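Local coordinates for protein IclR transcriptional regulator (Thermotoga maritima, PDB 1MKM) that probably binds DNA through a winged helix-turn-helix domain and acts as a transcriptional regulator of the IclR family, with a zinc-binding C-terminal domain of GAF type, at residues V53-K56 with R60-P63; T98-L103 with M123-G128; G117-P122 with A221-E226; Y134-G139 with E191-G196. All blocks are in the same frame, centred on the assembly; numbering follows the deposited sequence.

Interaction 1 (V53-K56 with R60-P63); sequences VLRK and RYVP
Lys56 N donates to Arg60 O at 2.8 Å, and the N-H...O angle of 168° makes this bond nearly straight. The lysine's own chain also passes close by, with Lys56 CG 3.2 Å from Arg60 O. Next along the ladder, Val62 N reaches Leu54 O at 2.8 Å in the carbonyl plane. The return bond from Leu54 N to Val62 O is modelled too short for its length to be trusted, but it completes the antiparallel hydrogen-bonded pair. Strands 53-55 and 61-63 thus form a short beta hairpin, the wing of the winged helix-turn-helix fold.

On one side of the hairpin Arg55 lies across the Tyr61 ring. Its CG is anti to the backbone N (chi1 -161°) and the chain stays extended to NE, which carries Arg55 CG over the ring face, 4.0 Å from the Tyr61 centroid, as a CH-pi contact. Further out, guanidinium and ring planes are only 16° apart, and Tyr61 OH sits over the guanidinium face without a hydrogen bond. The guanidinium finds its partners in Lys59 O and Tyr41 OH, while Met44 and Val26 also pack on Tyr61. On the other side, Lys56 CE meets Val62 CG2 at 3.5 Å, and the chain ends in a salt bridge with Asp23; Arg60 turns to Glu28. The chemistry implies a division of labour: backbone bonds set the hairpin register, the arginine covers an aromatic face, and the lysine and arginine ends probably help to fasten the wing to the loop at Asp23 and to helices 26-32 and 37-50.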
loop_
_atom_site.group_PDB
_atom_site.type_symbol
_atom_site.label_atom_id
_atom_site.label_comp_id
_atom_site.label_asym_id
_atom_site.label_seq_id
_atom_site.Cartn_x
_atom_site.Cartn_y
_atom_site.Cartn_z
ATOM N N VAL B 53 12.451 17.626 -10.385
ATOM C CA VAL B 53 11.850 17.591 -9.074
ATOM C C VAL B 53 10.348 17.813 -9.174
ATOM O O VAL B 53 9.859 18.421 -10.135
ATOM C CB VAL B 53 12.491 18.658 -8.179
ATOM C CG1 VAL B 53 11.737 18.792 -6.904
ATOM C CG2 VAL B 53 13.928 18.267 -7.895
ATOM N N LEU B 54 9.617 17.301 -8.190
ATOM C CA LEU B 54 8.163 17.449 -8.153
ATOM C C LEU B 54 7.801 18.223 -6.905
ATOM O O LEU B 54 8.317 17.937 -5.817
ATOM C CB LEU B 54 7.486 16.076 -8.118
ATOM C CG LEU B 54 5.980 16.056 -8.401
ATOM C CD1 LEU B 54 5.715 16.717 -9.750
ATOM C CD2 LEU B 54 5.467 14.601 -8.396
ATOM N N ARG B 55 6.938 19.221 -7.037
ATOM C CA ARG B 55 6.581 19.949 -5.834
ATOM C C ARG B 55 5.219 19.516 -5.334
ATOM O O ARG B 55 4.250 19.474 -6.094
ATOM C CB ARG B 55 6.623 21.472 -6.033
ATOM C CG ARG B 55 6.697 22.178 -4.693
ATOM C CD ARG B 55 6.881 23.679 -4.781
ATOM N NE ARG B 55 7.187 24.234 -3.462
ATOM C CZ ARG B 55 7.431 25.522 -3.227
ATOM N NH1 ARG B 55 7.398 26.402 -4.221
ATOM N NH2 ARG B 55 7.730 25.927 -1.992
ATOM N N LYS B 56 5.176 19.179 -4.046
ATOM C CA LYS B 56 3.970 18.718 -3.369
ATOM C C LYS B 56 2.990 19.840 -3.048
ATOM O O LYS B 56 3.349 21.027 -3.041
ATOM C CB LYS B 56 4.339 18.020 -2.055
ATOM C CG LYS B 56 5.238 16.800 -2.178
ATOM C CD LYS B 56 5.499 16.197 -0.800
ATOM C CE LYS B 56 6.254 14.879 -0.894
ATOM N NZ LYS B 56 6.285 14.135 0.399
ATOM N N ARG B 60 6.565 20.895 -0.367
ATOM C CA ARG B 60 7.783 20.133 -0.095
ATOM C C ARG B 60 8.157 19.486 -1.430
ATOM O O ARG B 60 7.289 19.270 -2.280
ATOM C CB ARG B 60 7.525 19.054 0.955
ATOM C CG ARG B 60 6.923 19.579 2.241
ATOM C CD ARG B 60 7.970 20.147 3.160
ATOM N NE ARG B 60 8.825 19.091 3.677
ATOM C CZ ARG B 60 9.743 19.277 4.617
ATOM N NH1 ARG B 60 9.917 20.485 5.142
ATOM N NH2 ARG B 60 10.486 18.257 5.031
ATOM N N TYR B 61 9.437 19.158 -1.599
ATOM C CA TYR B 61 9.934 18.595 -2.852
ATOM C C TYR B 61 10.298 17.104 -2.905
ATOM O O TYR B 61 10.889 16.547 -1.986
ATOM C CB TYR B 61 11.151 19.391 -3.319
ATOM C CG TYR B 61 10.865 20.819 -3.735
ATOM C CD1 TYR B 61 10.879 21.860 -2.804
ATOM C CD2 TYR B 61 10.617 21.131 -5.069
ATOM C CE1 TYR B 61 10.661 23.184 -3.202
ATOM C CE2 TYR B 61 10.398 22.444 -5.477
ATOM C CZ TYR B 61 10.426 23.462 -4.543
ATOM O OH TYR B 61 10.248 24.752 -4.964
ATOM N N VAL B 62 9.978 16.500 -4.040
ATOM C CA VAL B 62 10.243 15.096 -4.282
ATOM C C VAL B 62 10.816 14.965 -5.688
ATOM O O VAL B 62 10.529 15.782 -6.564
ATOM C CB VAL B 62 8.923 14.291 -4.123
ATOM C CG1 VAL B 62 8.726 13.346 -5.269
ATOM C CG2 VAL B 62 8.933 13.551 -2.799
ATOM N N PRO B 63 11.658 13.950 -5.922
ATOM C CA PRO B 63 12.227 13.794 -7.264
ATOM C C PRO B 63 11.192 13.608 -8.369
ATOM O O PRO B 63 10.171 12.945 -8.185
ATOM C CB PRO B 63 13.167 12.587 -7.116
ATOM C CG PRO B 63 12.620 11.851 -5.937
ATOM C CD PRO B 63 12.205 12.947 -4.995
#

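Interaction 2 (T98-L103 with M123-G128); sequences TVHLIL and MVSRLG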
loop_
_atom_site.group_PDB
_atom_site.type_symbol
_atom_site.label_atom_id
_atom_site.label_comp_id
_atom_site.label_asym_id
_atom_site.label_seq_id
_atom_site.Cartn_x
_atom_site.Cartn_y
_atom_site.Cartn_z
ATOM N N THR B 98 18.770 -14.211 -8.855
ATOM C CA THR B 98 18.926 -12.890 -9.441
ATOM C C THR B 98 19.929 -13.035 -10.594
ATOM O O THR B 98 20.889 -13.800 -10.503
ATOM C CB THR B 98 19.454 -11.900 -8.392
ATOM O OG1 THR B 98 18.504 -11.806 -7.320
ATOM C CG2 THR B 98 19.669 -10.529 -8.993
ATOM N N VAL B 99 19.678 -12.307 -11.676
ATOM C CA VAL B 99 20.497 -12.336 -12.886
ATOM C C VAL B 99 21.026 -10.931 -13.189
ATOM O O VAL B 99 20.277 -9.965 -13.074
ATOM C CB VAL B 99 19.636 -12.790 -14.086
ATOM C CG1 VAL B 99 20.471 -12.851 -15.372
ATOM C CG2 VAL B 99 18.998 -14.134 -13.774
ATOM N N HIS B 100 22.298 -10.816 -13.570
ATOM C CA HIS B 100 22.882 -9.518 -13.909
ATOM C C HIS B 100 23.461 -9.549 -15.305
ATOM O O HIS B 100 23.811 -10.606 -15.826
ATOM C CB HIS B 100 24.011 -9.132 -12.945
ATOM C CG HIS B 100 23.563 -8.924 -11.536
ATOM N ND1 HIS B 100 23.125 -7.705 -11.066
ATOM C CD2 HIS B 100 23.480 -9.784 -10.492
ATOM C CE1 HIS B 100 22.790 -7.820 -9.793
ATOM N NE2 HIS B 100 22.995 -9.072 -9.419
ATOM N N LEU B 101 23.553 -8.372 -15.910
ATOM C CA LEU B 101 24.135 -8.218 -17.235
ATOM C C LEU B 101 25.000 -6.976 -17.146
ATOM O O LEU B 101 24.478 -5.865 -16.995
ATOM C CB LEU B 101 23.057 -8.009 -18.304
ATOM C CG LEU B 101 23.646 -7.760 -19.704
ATOM C CD1 LEU B 101 24.265 -9.042 -20.192
ATOM C CD2 LEU B 101 22.581 -7.273 -20.703
ATOM N N ILE B 102 26.316 -7.153 -17.214
ATOM C CA ILE B 102 27.219 -6.011 -17.136
ATOM C C ILE B 102 27.806 -5.666 -18.487
ATOM O O ILE B 102 28.250 -6.551 -19.218
ATOM C CB ILE B 102 28.373 -6.253 -16.137
ATOM C CG1 ILE B 102 29.443 -7.147 -16.754
ATOM C CG2 ILE B 102 27.839 -6.921 -14.894
ATOM C CD1 ILE B 102 30.655 -7.340 -15.845
ATOM N N LEU B 103 27.788 -4.375 -18.814
ATOM C CA LEU B 103 28.326 -3.860 -20.085
ATOM C C LEU B 103 29.797 -3.543 -19.914
ATOM O O LEU B 103 30.161 -2.824 -18.995
ATOM C CB LEU B 103 27.598 -2.570 -20.493
ATOM C CG LEU B 103 28.053 -1.815 -21.747
ATOM C CD1 LEU B 103 27.758 -2.636 -22.999
ATOM C CD2 LEU B 103 27.320 -0.479 -21.816
ATOM N N MET B 123 23.202 -8.429 -1.504
ATOM C CA MET B 123 24.063 -7.790 -2.503
ATOM C C MET B 123 23.542 -6.391 -2.828
ATOM O O MET B 123 22.337 -6.193 -2.957
ATOM C CB MET B 123 24.075 -8.636 -3.778
ATOM C CG MET B 123 24.989 -8.150 -4.877
ATOM S SD MET B 123 24.910 -9.251 -6.300
ATOM C CE MET B 123 25.301 -8.134 -7.644
ATOM N N VAL B 124 24.435 -5.412 -2.946
ATOM C CA VAL B 124 23.998 -4.054 -3.267
ATOM C C VAL B 124 24.348 -3.726 -4.708
ATOM O O VAL B 124 25.444 -3.257 -4.999
ATOM C CB VAL B 124 24.645 -2.986 -2.352
ATOM C CG1 VAL B 124 24.087 -1.613 -2.695
ATOM C CG2 VAL B 124 24.369 -3.297 -0.894
ATOM N N SER B 125 23.406 -3.978 -5.607
ATOM C CA SER B 125 23.605 -3.717 -7.027
ATOM C C SER B 125 22.396 -2.984 -7.581
ATOM O O SER B 125 21.282 -3.163 -7.106
ATOM C CB SER B 125 23.777 -5.038 -7.775
ATOM O OG SER B 125 22.612 -5.833 -7.633
ATOM N N ARG B 126 22.619 -2.150 -8.581
ATOM C CA ARG B 126 21.534 -1.404 -9.207
ATOM C C ARG B 126 22.018 -0.965 -10.566
ATOM O O ARG B 126 23.226 -0.869 -10.788
ATOM C CB ARG B 126 21.126 -0.187 -8.362
ATOM C CG ARG B 126 22.204 0.864 -8.154
ATOM C CD ARG B 126 21.606 2.148 -7.577
ATOM N NE ARG B 126 20.912 1.921 -6.311
ATOM C CZ ARG B 126 21.524 1.696 -5.153
ATOM N NH1 ARG B 126 22.847 1.676 -5.098
ATOM N NH2 ARG B 126 20.816 1.474 -4.051
ATOM N N LEU B 127 21.094 -0.712 -11.490
ATOM C CA LEU B 127 21.504 -0.303 -12.832
ATOM C C LEU B 127 22.370 0.951 -12.799
ATOM O O LEU B 127 22.240 1.775 -11.907
ATOM C CB LEU B 127 20.284 -0.076 -13.730
ATOM C CG LEU B 127 19.560 -1.337 -14.214
ATOM C CD1 LEU B 127 20.572 -2.402 -14.553
ATOM C CD2 LEU B 127 18.653 -1.859 -13.143
ATOM N N GLY B 128 23.263 1.087 -13.771
ATOM C CA GLY B 128 24.120 2.255 -13.797
ATOM C C GLY B 128 25.368 2.146 -12.941
ATOM O O GLY B 128 26.366 2.787 -13.231
#
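Met123 sends its CG off on the far side from its own nitrogen (chi1 -176°) and runs on extended, which delivers its methyl end to the His100 ring. The histidine reaches out from strand 98-105 to meet it, its own CG placed anti to the carbonyl carbon (chi1 -64°). Met123 CE comes within 3.1 Å of His100 NE2, approaching obliquely. The sulfur stands further back: Met123 SD is 4.5 Å from the His100 centroid, an oblique sulfur-aromatic contact. Ser125 closes in near the ring plane, at an edge, where its OG lies 2.9 Å from His100 CE1. That oxygen is hydrogen-bonded to Lys114 NZ.

As modelled, His100 NE2 is buried without a polar partner and faces a methyl group, while a ring carbon faces the hydroxyl. A ring turned over about its CB-CG bond would put NE2 roughly where CE1 now lies, so the assignment of the two atoms is perhaps open to doubt. Tyr111 meets the same imidazole with planes about 40° apart. The Met123 side chain is about 5 Å from a bound zinc ion, and the cluster joins the central antiparallel sheet to the loop after strand 108-115, consistent with the ligand-binding pocket of a GAF-type IclR regulatory domain.

Interaction 3 (G117-P122 with A221-E226); sequences GEQSIP and ARKFTE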
loop_
_atom_site.group_PDB
_atom_site.type_symbol
_atom_site.label_atom_id
_atom_site.label_comp_id
_atom_site.label_asym_id
_atom_site.label_seq_id
_atom_site.Cartn_x
_atom_site.Cartn_y
_atom_site.Cartn_z
ATOM N N GLY B 117 15.493 -11.943 -8.152
ATOM C CA GLY B 117 15.065 -13.306 -7.934
ATOM C C GLY B 117 13.934 -13.340 -6.921
ATOM O O GLY B 117 13.465 -12.301 -6.422
ATOM N N GLU B 118 13.516 -14.555 -6.608
ATOM C CA GLU B 118 12.430 -14.799 -5.678
ATOM C C GLU B 118 12.689 -14.324 -4.256
ATOM O O GLU B 118 11.752 -13.953 -3.543
ATOM C CB GLU B 118 12.101 -16.291 -5.703
ATOM C CG GLU B 118 11.628 -16.740 -7.081
ATOM C CD GLU B 118 11.495 -18.243 -7.215
ATOM O OE1 GLU B 118 11.144 -18.910 -6.215
ATOM O OE2 GLU B 118 11.723 -18.752 -8.332
ATOM N N GLN B 119 13.946 -14.355 -3.833
ATOM C CA GLN B 119 14.295 -13.902 -2.485
ATOM C C GLN B 119 15.336 -12.775 -2.531
ATOM O O GLN B 119 16.138 -12.693 -3.465
ATOM C CB GLN B 119 14.803 -15.079 -1.642
ATOM C CG GLN B 119 15.053 -16.350 -2.436
ATOM C CD GLN B 119 16.290 -16.258 -3.313
ATOM O OE1 GLN B 119 17.421 -16.242 -2.812
ATOM N NE2 GLN B 119 16.085 -16.191 -4.630
ATOM N N SER B 120 15.285 -11.890 -1.540
ATOM C CA SER B 120 16.236 -10.780 -1.470
ATOM C C SER B 120 17.622 -11.364 -1.139
ATOM O O SER B 120 17.740 -12.264 -0.297
ATOM C CB SER B 120 15.821 -9.804 -0.363
ATOM O OG SER B 120 14.444 -9.468 -0.439
ATOM N N ILE B 121 18.667 -10.884 -1.803
ATOM C CA ILE B 121 20.017 -11.375 -1.520
ATOM C C ILE B 121 20.856 -10.230 -0.970
ATOM O O ILE B 121 20.700 -9.089 -1.392
ATOM C CB ILE B 121 20.681 -11.964 -2.777
ATOM C CG1 ILE B 121 20.669 -10.947 -3.923
ATOM C CG2 ILE B 121 19.956 -13.265 -3.167
ATOM C CD1 ILE B 121 21.288 -11.495 -5.219
ATOM N N PRO B 122 21.753 -10.520 -0.012
ATOM C CA PRO B 122 22.611 -9.495 0.602
ATOM C C PRO B 122 23.640 -8.838 -0.313
ATOM O O PRO B 122 24.795 -8.687 0.066
ATOM C CB PRO B 122 23.257 -10.242 1.768
ATOM C CG PRO B 122 23.363 -11.636 1.250
ATOM C CD PRO B 122 22.028 -11.850 0.558
ATOM N N ALA B 221 25.864 -17.647 -0.960
ATOM C CA ALA B 221 26.873 -18.686 -1.072
ATOM C C ALA B 221 26.338 -20.101 -0.907
ATOM O O ALA B 221 26.669 -20.994 -1.699
ATOM C CB ALA B 221 27.974 -18.424 -0.058
ATOM N N ARG B 222 25.505 -20.300 0.112
ATOM C CA ARG B 222 24.928 -21.612 0.402
ATOM C C ARG B 222 24.447 -22.380 -0.829
ATOM O O ARG B 222 24.719 -23.568 -0.972
ATOM C CB ARG B 222 23.750 -21.481 1.375
ATOM C CG ARG B 222 24.060 -20.784 2.679
ATOM C CD ARG B 222 22.931 -21.015 3.674
ATOM N NE ARG B 222 22.997 -20.117 4.822
ATOM C CZ ARG B 222 22.169 -20.177 5.862
ATOM N NH1 ARG B 222 21.213 -21.098 5.896
ATOM N NH2 ARG B 222 22.283 -19.310 6.862
ATOM N N LYS B 223 23.734 -21.698 -1.718
ATOM C CA LYS B 223 23.186 -22.334 -2.910
ATOM C C LYS B 223 24.168 -22.880 -3.951
ATOM O O LYS B 223 23.905 -23.909 -4.580
ATOM C CB LYS B 223 22.217 -21.368 -3.601
ATOM C CG LYS B 223 20.899 -21.128 -2.856
ATOM C CD LYS B 223 20.030 -20.124 -3.606
ATOM C CE LYS B 223 18.782 -19.760 -2.811
ATOM N NZ LYS B 223 17.966 -18.707 -3.493
ATOM N N PHE B 224 25.298 -22.207 -4.134
ATOM C CA PHE B 224 26.256 -22.626 -5.147
ATOM C C PHE B 224 27.078 -23.877 -4.837
ATOM O O PHE B 224 28.215 -23.799 -4.361
ATOM C CB PHE B 224 27.167 -21.442 -5.501
ATOM C CG PHE B 224 26.421 -20.267 -6.094
ATOM C CD1 PHE B 224 25.547 -19.505 -5.308
ATOM C CD2 PHE B 224 26.531 -19.965 -7.453
ATOM C CE1 PHE B 224 24.797 -18.474 -5.868
ATOM C CE2 PHE B 224 25.783 -18.938 -8.015
ATOM C CZ PHE B 224 24.915 -18.194 -7.222
ATOM N N THR B 225 26.475 -25.036 -5.111
ATOM C CA THR B 225 27.121 -26.330 -4.908
ATOM C C THR B 225 27.732 -26.726 -6.245
ATOM O O THR B 225 27.468 -26.083 -7.263
ATOM C CB THR B 225 26.114 -27.442 -4.491
ATOM O OG1 THR B 225 25.052 -27.518 -5.452
ATOM C CG2 THR B 225 25.527 -27.176 -3.107
ATOM N N GLU B 226 28.542 -27.780 -6.242
ATOM C CA GLU B 226 29.196 -28.258 -7.458
ATOM C C GLU B 226 28.159 -28.430 -8.570
ATOM O O GLU B 226 28.350 -27.960 -9.697
ATOM C CB GLU B 226 29.880 -29.613 -7.207
ATOM C CG GLU B 226 30.704 -29.721 -5.913
ATOM C CD GLU B 226 32.020 -28.956 -5.954
ATOM O OE1 GLU B 226 32.810 -29.171 -6.899
ATOM O OE2 GLU B 226 32.269 -28.150 -5.031
#
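Gln119 and Lys223 approach from opposite directions and meet where the lysine ammonium sits above the flat amide. Lys223 NZ donates to Gln119 OE1 at 2.6 Å, a short bond. Its direction is unusual: the C=O...donor angle is 94° and the nitrogen stands 74° out of the carbonyl plane, so no lone pair is aimed at it. Gln119 CD is accordingly close as well, 3.0 Å from Lys223 NZ. Gln119 NE2 is also near that nitrogen, but both are donors and no bond forms between them.

The glutamine is bent to present this face; with chi1 at 10° it is nearly eclipsed, a sign of strain or of an imprecisely placed chain. Lys223, by contrast, is extended beyond CG and spans the gap from a 3-10 turn at 221-223. That turn leads through an inverse gamma turn centred on Phe224 to the N-cap, Thr225, of the C-terminal helix 226-246, so the bond links the loop after strand 108-115 to the start of this helix in the GAF-type domain. Replacing Gln119 by an alanine would probably leave the lysine to its salt bridge with Glu97 and less restrained in its swing. Glu194 of a neighbouring subunit packs against Gln119.

Interaction 4 (Y134-G139 with E191-G196); sequences YSTASG and EENEIG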
loop_
_atom_site.group_PDB
_atom_site.type_symbol
_atom_site.label_atom_id
_atom_site.label_comp_id
_atom_site.label_asym_id
_atom_site.label_seq_id
_atom_site.Cartn_x
_atom_site.Cartn_y
_atom_site.Cartn_z
ATOM N N TYR B 134 37.477 -7.731 -11.999
ATOM C CA TYR B 134 38.309 -8.806 -11.489
ATOM C C TYR B 134 37.723 -9.574 -10.315
ATOM O O TYR B 134 37.894 -10.796 -10.237
ATOM C CB TYR B 134 39.689 -8.275 -11.100
ATOM C CG TYR B 134 39.678 -7.315 -9.927
ATOM C CD1 TYR B 134 39.389 -5.961 -10.101
ATOM C CD2 TYR B 134 39.947 -7.768 -8.637
ATOM C CE1 TYR B 134 39.373 -5.085 -9.019
ATOM C CE2 TYR B 134 39.926 -6.906 -7.555
ATOM C CZ TYR B 134 39.639 -5.569 -7.750
ATOM O OH TYR B 134 39.599 -4.728 -6.660
ATOM N N SER B 135 37.045 -8.881 -9.399
ATOM C CA SER B 135 36.465 -9.551 -8.230
ATOM C C SER B 135 35.059 -10.087 -8.478
ATOM O O SER B 135 34.429 -10.629 -7.573
ATOM C CB SER B 135 36.436 -8.610 -7.022
ATOM O OG SER B 135 35.550 -7.527 -7.239
ATOM N N THR B 136 34.576 -9.948 -9.707
ATOM C CA THR B 136 33.243 -10.413 -10.050
ATOM C C THR B 136 33.284 -11.472 -11.171
ATOM O O THR B 136 34.162 -11.435 -12.034
ATOM C CB THR B 136 32.361 -9.210 -10.464
ATOM O OG1 THR B 136 30.989 -9.610 -10.507
ATOM C CG2 THR B 136 32.768 -8.693 -11.824
ATOM N N ALA B 137 32.340 -12.414 -11.150
ATOM C CA ALA B 137 32.285 -13.483 -12.154
ATOM C C ALA B 137 32.070 -12.981 -13.581
ATOM O O ALA B 137 32.854 -13.286 -14.486
ATOM C CB ALA B 137 31.199 -14.485 -11.797
ATOM N N SER B 138 30.993 -12.239 -13.798
ATOM C CA SER B 138 30.743 -11.703 -15.127
ATOM C C SER B 138 31.967 -10.849 -15.532
ATOM O O SER B 138 32.271 -10.696 -16.715
ATOM C CB SER B 138 29.457 -10.857 -15.116
ATOM O OG SER B 138 29.464 -9.906 -14.061
ATOM N N GLY B 139 32.668 -10.313 -14.535
ATOM C CA GLY B 139 33.842 -9.500 -14.797
ATOM C C GLY B 139 35.024 -10.296 -15.326
ATOM O O GLY B 139 35.545 -10.003 -16.400
ATOM N N GLU B 191 32.887 -15.674 -3.224
ATOM C CA GLU B 191 32.927 -14.568 -2.277
ATOM C C GLU B 191 34.114 -13.638 -2.490
ATOM O O GLU B 191 34.629 -13.048 -1.546
ATOM C CB GLU B 191 32.920 -15.116 -0.848
ATOM C CG GLU B 191 31.574 -14.939 -0.139
ATOM C CD GLU B 191 31.315 -15.992 0.925
ATOM O OE1 GLU B 191 31.257 -17.188 0.563
ATOM O OE2 GLU B 191 31.165 -15.625 2.114
ATOM N N GLU B 192 34.522 -13.504 -3.747
ATOM C CA GLU B 192 35.644 -12.651 -4.131
ATOM C C GLU B 192 35.209 -11.193 -4.256
ATOM O O GLU B 192 36.012 -10.288 -4.059
ATOM C CB GLU B 192 36.231 -13.111 -5.472
ATOM C CG GLU B 192 36.566 -14.595 -5.554
ATOM C CD GLU B 192 36.962 -15.023 -6.956
ATOM O OE1 GLU B 192 38.001 -14.557 -7.464
ATOM O OE2 GLU B 192 36.230 -15.830 -7.560
ATOM N N ASN B 193 33.947 -10.964 -4.605
ATOM C CA ASN B 193 33.449 -9.600 -4.741
ATOM C C ASN B 193 32.766 -9.202 -3.445
ATOM O O ASN B 193 33.190 -8.257 -2.784
ATOM C CB ASN B 193 32.476 -9.495 -5.924
ATOM C CG ASN B 193 31.975 -8.066 -6.158
ATOM O OD1 ASN B 193 31.088 -7.576 -5.454
ATOM N ND2 ASN B 193 32.547 -7.399 -7.148
ATOM N N GLU B 194 31.713 -9.926 -3.077
ATOM C CA GLU B 194 31.006 -9.639 -1.835
ATOM C C GLU B 194 30.849 -10.886 -0.973
ATOM O O GLU B 194 30.479 -11.954 -1.459
ATOM C CB GLU B 194 29.634 -9.023 -2.120
ATOM C CG GLU B 194 29.531 -7.562 -1.690
ATOM C CD GLU B 194 28.171 -6.952 -1.975
ATOM O OE1 GLU B 194 27.733 -6.995 -3.144
ATOM O OE2 GLU B 194 27.542 -6.421 -1.032
ATOM N N ILE B 195 31.146 -10.744 0.314
ATOM C CA ILE B 195 31.038 -11.859 1.242
ATOM C C ILE B 195 29.567 -12.250 1.445
ATOM O O ILE B 195 28.689 -11.398 1.612
ATOM C CB ILE B 195 31.725 -11.508 2.598
ATOM C CG1 ILE B 195 31.275 -12.482 3.691
ATOM C CG2 ILE B 195 31.454 -10.055 2.964
ATOM C CD1 ILE B 195 31.813 -12.144 5.077
ATOM N N GLY B 196 29.308 -13.552 1.416
ATOM C CA GLY B 196 27.951 -14.035 1.575
ATOM C C GLY B 196 27.355 -14.332 0.213
ATOM O O GLY B 196 26.428 -15.140 0.105
#
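Asn193 meets Ser135 where the loop between strands 187-190 and 197-205 touches the entry to helix 137-143, beside the zinc site of the GAF-type regulatory domain. Asn193 ND2 lies 3.0 Å from Ser135 OG, but the N-H...O angle of 122° makes this a weak bond, and the place of the hydroxyl is not wholly sure. The amide reaches it because Asn193 swings CG away from its own nitrogen (chi1 -177°). Alongside, Thr136 CB lies 3.8 Å from Asn193 ND2, and Ser135 CB rests 3.4 Å from Glu192 O. The side chain of Thr136, at the N-cap position but making no capping bond, lies about 3 Å from a bound zinc ion at the nearest atoms. An alanine in place of Asn193 would probably cost the serine hydroxyl this weak amide partner and open a gap beside Thr136.

In the second shell, Asp189, a zinc-binding residue, accepts from the backbone N of both Glu192 and Asn193 through one oxygen, OD1, which probably helps to hold the bend of the loop. Glu192 adds a salt bridge from OE2 to Lys140 on the helix. Farther round, the loop is drawn together by a weak bond in which Gly196 N donates to Glu191 OE2 at 2.9 Å.

How the interactions relate
From the N terminus, interaction 1 comes first, closing the tight hairpin of the winged-helix domain; its centre lies about 28 Å from that of interaction 2 and 38 Å from those of the other two. In the C-terminal domain, interactions 2 and 3 cross: 98-103 pairs forward with 123-128, and 117-122, lying between them, pairs on with 221-226. A weak hydrogen bond between Gly117 N and Thr98 OG1 joins the two. Interaction 4 follows interaction 2 along the chain, yet both its segments fall within the long span that interaction 3 closes. The loop 191-196 meets 123-128 through Glu194 and Ala221 through Gly196, tying together the sheet-side loop, the start of helix 137-143 and the turn before helix 226-246.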